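Local atomic coordinates of triosephosphate isomerase (Toxoplasma gondii, PDB entry 5UPR), a protein that probably interconverts D-glyceraldehyde 3-phosphate and dihydroxyacetone phosphate, as a homodimeric isomerase of glycolysis and gluconeogenesis. Residues 10-15 / 40-45; 217-222 / 239-244. All blocks are in the same frame, centred on the assembly; numbering follows the deposited sequence.

How the interactions relate
The chain is the triosephosphate isomerase barrel domain of a longer protein, and both interactions are buried seams between its strands. Interaction 1 pairs the first two strands in regular parallel register. Interaction 2 joins the last two, 220-222 and 242-245, which meet at a much wider angle. In interaction 1 only backbone atoms make the hydrogen bonds, and the side chains add apolar packing. In interaction 2 an aspartate carboxylate does part of the pairing. A third seam, between 242-245 and 10-15, separates the two. They still touch. At the N-terminal end of the barrel D43 OD2 forms a 2.7 Å salt bridge with R219 NH1, and inside it F11 CD1 packs 3.7 Å from I221 CD1.

Interaction 1. Residues 10-15 / 40-45; sequences GFVGGN and EQVDVV
G10 O takes the backbone N-H of D43 at 2.9 Å, between two parallel strands. These are the first two strands of the TIM barrel, and their short axes diverge by 15°. F11 comes next and turns its side chain to the same face as D43 and V45, the inside of the barrel. Its CG is anti to the backbone N (chi1 -172°), which lays the ring along the neighbouring strand. The ring spans two residues there. CD2 meets D43 CB at 3.7 Å, and CZ meets V45 CG2 at 3.6 Å. D43 O lies over one face of the ring. The ring thus meets D43 through CB and the carbonyl O, and the two side chains cross at about a right angle. V12 is gripped at both backbone atoms. Its N bonds D43 O at 2.9 Å in a nearly straight line, and its O receives V45 N, also at 2.9 Å. The V12 side chain points to the outer face, where CG2 comes 4.1 Å from V42 CG1. G13 has no side chain, and its CA sits 3.1 Å from V45 O. V45 O accepts the G14 N-H at 2.7 Å, and the CA-H of G13 adds a weaker contact. Helix 22-34 links the strands in a right-handed beta-alpha-beta crossover. The D43 carboxylate makes a salt bridge with R9 through OD1, while N15 ND2 bonds T82 OG1 of the second subunit. Inside the barrel, F11 meets W97 edge-to-face and V45 touches A68 of strand 65-69; outside, V12 and V44 pack under F254 and I258 of helix 253-260.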
ATOM      1  N   GLY A  10      -6.188  -8.197  27.254  1.00 30.36           N
ATOM      2  CA  GLY A  10      -6.039  -6.793  26.841  1.00 29.45           C
ATOM      3  C   GLY A  10      -5.240  -6.682  25.551  1.00 28.02           C
ATOM      4  O   GLY A  10      -4.397  -7.563  25.244  1.00 27.74           O
ATOM      5  N   PHE A  11      -5.543  -5.637  24.762  1.00 26.42           N
ATOM      6  CA  PHE A  11      -4.918  -5.467  23.462  1.00 25.47           C
ATOM      7  C   PHE A  11      -4.603  -4.029  23.219  1.00 24.51           C
ATOM      8  O   PHE A  11      -5.493  -3.182  23.334  1.00 23.83           O
ATOM      9  CB  PHE A  11      -5.904  -6.015  22.397  1.00 25.35           C
ATOM     10  CG  PHE A  11      -5.355  -6.080  21.025  1.00 25.78           C
ATOM     11  CD1 PHE A  11      -5.249  -4.935  20.227  1.00 25.08           C
ATOM     12  CD2 PHE A  11      -4.888  -7.294  20.494  1.00 26.47           C
ATOM     13  CE1 PHE A  11      -4.766  -5.008  18.926  1.00 25.13           C
ATOM     14  CE2 PHE A  11      -4.399  -7.359  19.206  1.00 25.85           C
ATOM     15  CZ  PHE A  11      -4.349  -6.224  18.426  1.00 25.43           C
ATOM     16  N   VAL A  12      -3.370  -3.727  22.833  1.00 24.30           N
ATOM     17  CA  VAL A  12      -3.016  -2.349  22.457  1.00 24.06           C
ATOM     18  C   VAL A  12      -2.341  -2.381  21.081  1.00 24.43           C
ATOM     19  O   VAL A  12      -1.281  -3.001  20.932  1.00 24.18           O
ATOM     20  CB  VAL A  12      -2.166  -1.661  23.517  1.00 24.40           C
ATOM     21  CG1 VAL A  12      -1.692  -0.298  23.075  1.00 24.52           C
ATOM     22  CG2 VAL A  12      -2.950  -1.585  24.829  1.00 24.91           C
ATOM     23  N   GLY A  13      -2.965  -1.714  20.077  1.00 23.23           N
ATOM     24  CA  GLY A  13      -2.369  -1.545  18.768  1.00 22.82           C
ATOM     25  C   GLY A  13      -1.804  -0.163  18.613  1.00 22.49           C
ATOM     26  O   GLY A  13      -2.329   0.809  19.165  1.00 22.92           O
ATOM     27  N   GLY A  14      -0.696  -0.061  17.893  1.00 22.15           N
ATOM     28  CA  GLY A  14      -0.063   1.232  17.586  1.00 21.81           C
ATOM     29  C   GLY A  14      -0.049   1.414  16.078  1.00 21.32           C
ATOM     30  O   GLY A  14       0.672   0.718  15.397  1.00 21.87           O
ATOM     31  N   ASN A  15      -0.855   2.356  15.552  1.00 20.65           N
ATOM     32  CA  ASN A  15      -0.939   2.608  14.143  1.00 20.06           C
ATOM     33  C   ASN A  15      -0.030   3.845  13.881  1.00 20.65           C
ATOM     34  O   ASN A  15      -0.444   4.977  14.139  1.00 20.75           O
ATOM     35  CB  ASN A  15      -2.382   2.917  13.739  1.00 19.56           C
ATOM     36  CG  ASN A  15      -2.523   3.256  12.244  1.00 19.22           C
ATOM     37  OD1 ASN A  15      -1.551   3.135  11.477  1.00 19.56           O
ATOM     38  ND2 ASN A  15      -3.743   3.676  11.820  1.00 18.91           N
ATOM     39  N   GLU A  40       3.344  -8.735  29.813  1.00 60.08           N
ATOM     40  CA  GLU A  40       2.815 -10.114  29.965  1.00 61.87           C
ATOM     41  C   GLU A  40       1.277 -10.231  29.821  1.00 56.67           C
ATOM     42  O   GLU A  40       0.794 -11.181  29.212  1.00 54.75           O
ATOM     43  CB  GLU A  40       3.277 -10.753  31.279  1.00 69.16           C
ATOM     44  CG  GLU A  40       4.732 -11.186  31.289  1.00 76.23           C
ATOM     45  CD  GLU A  40       4.990 -12.485  30.538  1.00 82.11           C
ATOM     46  OE1 GLU A  40       5.556 -13.396  31.172  1.00 87.44           O
ATOM     47  OE2 GLU A  40       4.642 -12.611  29.329  1.00 82.72           O
ATOM     48  N   GLN A  41       0.532  -9.267  30.344  1.00 51.41           N
ATOM     49  CA  GLN A  41      -0.908  -9.342  30.362  1.00 52.12           C
ATOM     50  C   GLN A  41      -1.636  -8.734  29.129  1.00 46.31           C
ATOM     51  O   GLN A  41      -2.851  -8.708  29.084  1.00 46.19           O
ATOM     52  CB  GLN A  41      -1.417  -8.602  31.610  1.00 57.69           C
ATOM     53  CG  GLN A  41      -0.780  -8.975  32.926  1.00 61.22           C
ATOM     54  CD  GLN A  41      -1.730  -8.595  34.062  1.00 68.24           C
ATOM     55  OE1 GLN A  41      -2.746  -9.269  34.245  1.00 71.73           O
ATOM     56  NE2 GLN A  41      -1.442  -7.489  34.792  1.00 71.74           N
ATOM     57  N   VAL A  42      -0.875  -8.260  28.139  1.00 41.47           N
ATOM     58  CA  VAL A  42      -1.381  -7.454  27.043  1.00 38.28           C
ATOM     59  C   VAL A  42      -0.768  -7.944  25.726  1.00 36.03           C
ATOM     60  O   VAL A  42       0.453  -8.123  25.622  1.00 37.19           O
ATOM     61  CB  VAL A  42      -1.001  -5.983  27.295  1.00 38.46           C
ATOM     62  CG1 VAL A  42      -1.458  -5.112  26.147  1.00 38.45           C
ATOM     63  CG2 VAL A  42      -1.599  -5.474  28.619  1.00 40.45           C
ATOM     64  N   ASP A  43      -1.608  -8.180  24.727  1.00 33.22           N
ATOM     65  CA  ASP A  43      -1.135  -8.344  23.342  1.00 29.85           C
ATOM     66  C   ASP A  43      -0.837  -6.932  22.808  1.00 27.29           C
ATOM     67  O   ASP A  43      -1.697  -6.040  22.821  1.00 28.41           O
ATOM     68  CB  ASP A  43      -2.254  -8.959  22.499  1.00 30.39           C
ATOM     69  CG  ASP A  43      -2.596 -10.375  22.909  1.00 31.87           C
ATOM     70  OD1 ASP A  43      -1.695 -11.078  23.392  1.00 33.58           O
ATOM     71  OD2 ASP A  43      -3.766 -10.791  22.809  1.00 31.82           O
ATOM     72  N   VAL A  44       0.388  -6.700  22.391  1.00 25.78           N
ATOM     73  CA  VAL A  44       0.792  -5.461  21.796  1.00 25.36           C
ATOM     74  C   VAL A  44       1.052  -5.690  20.289  1.00 24.70           C
ATOM     75  O   VAL A  44       1.801  -6.569  19.918  1.00 23.87           O
ATOM     76  CB  VAL A  44       2.004  -4.861  22.486  1.00 26.90           C
ATOM     77  CG1 VAL A  44       2.477  -3.596  21.786  1.00 25.81           C
ATOM     78  CG2 VAL A  44       1.685  -4.578  23.964  1.00 28.01           C
ATOM     79  N   VAL A  45       0.440  -4.836  19.445  1.00 22.45           N
ATOM     80  CA  VAL A  45       0.704  -4.925  17.994  1.00 22.55           C
ATOM     81  C   VAL A  45       1.109  -3.541  17.476  1.00 22.56           C
ATOM     82  O   VAL A  45       0.454  -2.555  17.831  1.00 23.26           O
ATOM     83  CB  VAL A  45      -0.548  -5.459  17.262  1.00 22.48           C
ATOM     84  CG1 VAL A  45      -0.370  -5.435  15.742  1.00 23.71           C
ATOM     85  CG2 VAL A  45      -0.899  -6.866  17.735  1.00 23.51           C
TER

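Interaction 2. Residues 217-222 / 239-244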
ATOM      1  N   ALA A 217     -15.603 -13.620  23.269  1.00 32.04           N
ATOM      2  CA  ALA A 217     -14.188 -13.757  23.005  1.00 31.70           C
ATOM      3  C   ALA A 217     -13.571 -12.564  22.252  1.00 30.50           C
ATOM      4  O   ALA A 217     -12.362 -12.330  22.359  1.00 32.21           O
ATOM      5  CB  ALA A 217     -13.920 -15.030  22.256  1.00 32.37           C
ATOM      6  N   THR A 218     -14.366 -11.795  21.497  1.00 28.58           N
ATOM      7  CA  THR A 218     -13.784 -10.828  20.596  1.00 26.86           C
ATOM      8  C   THR A 218     -13.321  -9.588  21.389  1.00 26.69           C
ATOM      9  O   THR A 218     -14.124  -8.955  22.085  1.00 26.37           O
ATOM     10  CB  THR A 218     -14.776 -10.441  19.480  1.00 26.10           C
ATOM     11  OG1 THR A 218     -15.230 -11.602  18.770  1.00 25.84           O
ATOM     12  CG2 THR A 218     -14.176  -9.438  18.527  1.00 25.01           C
ATOM     13  N   ARG A 219     -12.032  -9.231  21.299  1.00 25.83           N
ATOM     14  CA  ARG A 219     -11.614  -7.945  21.861  1.00 24.86           C
ATOM     15  C   ARG A 219     -12.235  -6.756  21.068  1.00 22.70           C
ATOM     16  O   ARG A 219     -12.220  -6.739  19.826  1.00 21.42           O
ATOM     17  CB  ARG A 219     -10.097  -7.797  21.873  1.00 24.44           C
ATOM     18  CG  ARG A 219      -9.411  -8.448  23.020  1.00 25.66           C
ATOM     19  CD  ARG A 219      -9.263  -9.990  22.896  1.00 26.86           C
ATOM     20  NE  ARG A 219      -8.479 -10.407  21.744  1.00 27.55           N
ATOM     21  CZ  ARG A 219      -7.134 -10.443  21.690  1.00 28.30           C
ATOM     22  NH1 ARG A 219      -6.383 -10.068  22.716  1.00 27.76           N
ATOM     23  NH2 ARG A 219      -6.538 -10.841  20.592  1.00 28.67           N
ATOM     24  N   VAL A 220     -12.805  -5.813  21.777  1.00 22.13           N
ATOM     25  CA  VAL A 220     -13.290  -4.534  21.207  1.00 21.08           C
ATOM     26  C   VAL A 220     -12.447  -3.425  21.833  1.00 21.63           C
ATOM     27  O   VAL A 220     -12.560  -3.145  23.065  1.00 22.58           O
ATOM     28  CB  VAL A 220     -14.763  -4.288  21.435  1.00 21.54           C
ATOM     29  CG1 VAL A 220     -15.237  -3.079  20.636  1.00 21.13           C
ATOM     30  CG2 VAL A 220     -15.570  -5.491  21.021  1.00 22.45           C
ATOM     31  N   ILE A 221     -11.593  -2.797  20.999  1.00 20.98           N
ATOM     32  CA  ILE A 221     -10.659  -1.781  21.468  1.00 20.58           C
ATOM     33  C   ILE A 221     -11.089  -0.364  21.014  1.00 21.12           C
ATOM     34  O   ILE A 221     -11.750  -0.199  19.976  1.00 21.55           O
ATOM     35  CB  ILE A 221      -9.219  -2.072  21.056  1.00 20.82           C
ATOM     36  CG1 ILE A 221      -9.055  -2.036  19.525  1.00 19.40           C
ATOM     37  CG2 ILE A 221      -8.791  -3.419  21.606  1.00 22.10           C
ATOM     38  CD1 ILE A 221      -7.658  -2.395  19.041  1.00 19.33           C
ATOM     39  N   TYR A 222     -10.754   0.648  21.813  1.00 21.08           N
ATOM     40  CA  TYR A 222     -11.176   2.021  21.551  1.00 20.50           C
ATOM     41  C   TYR A 222      -9.996   2.792  20.910  1.00 21.13           C
ATOM     42  O   TYR A 222      -8.826   2.695  21.368  1.00 19.46           O
ATOM     43  CB  TYR A 222     -11.681   2.760  22.883  1.00 20.90           C
ATOM     44  CG  TYR A 222     -11.869   4.223  22.597  1.00 20.33           C
ATOM     45  CD1 TYR A 222     -13.059   4.696  22.008  1.00 20.17           C
ATOM     46  CD2 TYR A 222     -10.838   5.137  22.811  1.00 20.98           C
ATOM     47  CE1 TYR A 222     -13.177   6.057  21.632  1.00 20.29           C
ATOM     48  CE2 TYR A 222     -10.945   6.470  22.434  1.00 20.64           C
ATOM     49  CZ  TYR A 222     -12.096   6.926  21.847  1.00 20.50           C
ATOM     50  OH  TYR A 222     -12.181   8.250  21.479  1.00 19.79           O
ATOM     51  N   ASP A 239     -16.443  -3.566  28.784  1.00 26.20           N
ATOM     52  CA  ASP A 239     -16.435  -3.929  27.343  1.00 24.72           C
ATOM     53  C   ASP A 239     -15.336  -3.204  26.526  1.00 24.39           C
ATOM     54  O   ASP A 239     -15.278  -3.363  25.286  1.00 23.28           O
ATOM     55  CB  ASP A 239     -17.810  -3.656  26.780  1.00 24.29           C
ATOM     56  CG  ASP A 239     -18.843  -4.615  27.405  1.00 25.73           C
ATOM     57  OD1 ASP A 239     -18.836  -5.797  27.047  1.00 25.62           O
ATOM     58  OD2 ASP A 239     -19.614  -4.249  28.297  1.00 25.27           O
ATOM     59  N   VAL A 240     -14.478  -2.438  27.211  1.00 23.39           N
ATOM     60  CA  VAL A 240     -13.331  -1.776  26.588  1.00 23.13           C
ATOM     61  C   VAL A 240     -12.117  -2.642  26.859  1.00 22.92           C
ATOM     62  O   VAL A 240     -11.680  -2.734  27.993  1.00 23.81           O
ATOM     63  CB  VAL A 240     -13.109  -0.373  27.156  1.00 23.16           C
ATOM     64  CG1 VAL A 240     -11.828   0.301  26.555  1.00 23.50           C
ATOM     65  CG2 VAL A 240     -14.312   0.491  26.808  1.00 22.97           C
ATOM     66  N   ASP A 241     -11.647  -3.357  25.835  1.00 23.02           N
ATOM     67  CA  ASP A 241     -10.608  -4.404  25.995  1.00 23.64           C
ATOM     68  C   ASP A 241      -9.187  -3.890  25.695  1.00 24.28           C
ATOM     69  O   ASP A 241      -8.227  -4.642  25.715  1.00 24.38           O
ATOM     70  CB  ASP A 241     -10.908  -5.584  25.095  1.00 23.62           C
ATOM     71  CG  ASP A 241     -12.260  -6.212  25.403  1.00 23.95           C
ATOM     72  OD1 ASP A 241     -12.585  -6.339  26.562  1.00 24.82           O
ATOM     73  OD2 ASP A 241     -13.031  -6.556  24.493  1.00 22.44           O
ATOM     74  N   GLY A 242      -9.087  -2.609  25.389  1.00 24.28           N
ATOM     75  CA  GLY A 242      -7.801  -1.971  25.081  1.00 24.97           C
ATOM     76  C   GLY A 242      -7.951  -0.837  24.110  1.00 23.70           C
ATOM     77  O   GLY A 242      -9.001  -0.221  24.023  1.00 24.06           O
ATOM     78  N   PHE A 243      -6.904  -0.571  23.354  1.00 24.03           N
ATOM     79  CA  PHE A 243      -6.817   0.645  22.560  1.00 23.78           C
ATOM     80  C   PHE A 243      -6.199   0.458  21.180  1.00 23.68           C
ATOM     81  O   PHE A 243      -5.297  -0.355  21.022  1.00 23.53           O
ATOM     82  CB  PHE A 243      -6.013   1.658  23.354  1.00 24.51           C
ATOM     83  CG  PHE A 243      -6.620   1.966  24.682  1.00 24.62           C
ATOM     84  CD1 PHE A 243      -7.804   2.691  24.756  1.00 24.39           C
ATOM     85  CD2 PHE A 243      -6.049   1.495  25.844  1.00 25.58           C
ATOM     86  CE1 PHE A 243      -8.440   2.920  25.951  1.00 24.42           C
ATOM     87  CE2 PHE A 243      -6.663   1.751  27.083  1.00 25.75           C
ATOM     88  CZ  PHE A 243      -7.839   2.511  27.131  1.00 25.72           C
ATOM     89  N   LEU A 244      -6.674   1.242  20.202  1.00 21.35           N
ATOM     90  CA  LEU A 244      -5.931   1.457  18.952  1.00 20.97           C
ATOM     91  C   LEU A 244      -5.405   2.881  18.999  1.00 21.21           C
ATOM     92  O   LEU A 244      -6.171   3.801  19.096  1.00 22.54           O
ATOM     93  CB  LEU A 244      -6.809   1.214  17.704  1.00 20.17           C
ATOM     94  CG  LEU A 244      -6.098   1.283  16.360  1.00 20.63           C
ATOM     95  CD1 LEU A 244      -4.882   0.384  16.316  1.00 20.68           C
ATOM     96  CD2 LEU A 244      -7.067   1.045  15.174  1.00 20.59           C
TER
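D241 OD2 is held by two groups: the backbone N-H of V220, 2.8 Å away, and R203 NH2 in a salt bridge. The V220 bond is nearly straight and uses the anti lone pair of the oxygen, on the side away from OD1. This is the seam between the seventh and eighth strands of the TIM barrel. The D241 backbone adds a second bond, because its N bonds V220 O at 2.9 Å. One aspartate thus meets both backbone polar groups of V220, the N-H with its carboxylate and the carbonyl with its own N-H. D241 OD1 has its own salt bridge with R8. The aliphatic part of R219 lies across D241, with CG 3.8 Å from D241 CB. Beyond this point the short strands 220-222 and 242-244 are inclined at 61° and share a single bridge, Y222 with F243. Y222 N bonds G242 O at 3.0 Å. Y222 O receives L244 N at 2.8 Å, but that donor stands above the carbonyl plane, 51° out of it. G242 has backbone angles that call for glycine, and I221 CG2 packs against its carbonyl carbon. The G242 N-H is buried and has no partner in the model. I221 points toward the eighth strand. Its CG1 sits in the crowded position between the backbone N and the carbonyl carbon (chi1 64°), and CD1 lies 3.9 Å from L244 CB. On the outside of the barrel, V220 and Y222 pack on H199 of helix 192-209, and F243 on A231 and L234 of helix 228-234. The F243 ring presents its edge to the seventh strand, with CD1 3.5 Å from Y222 O.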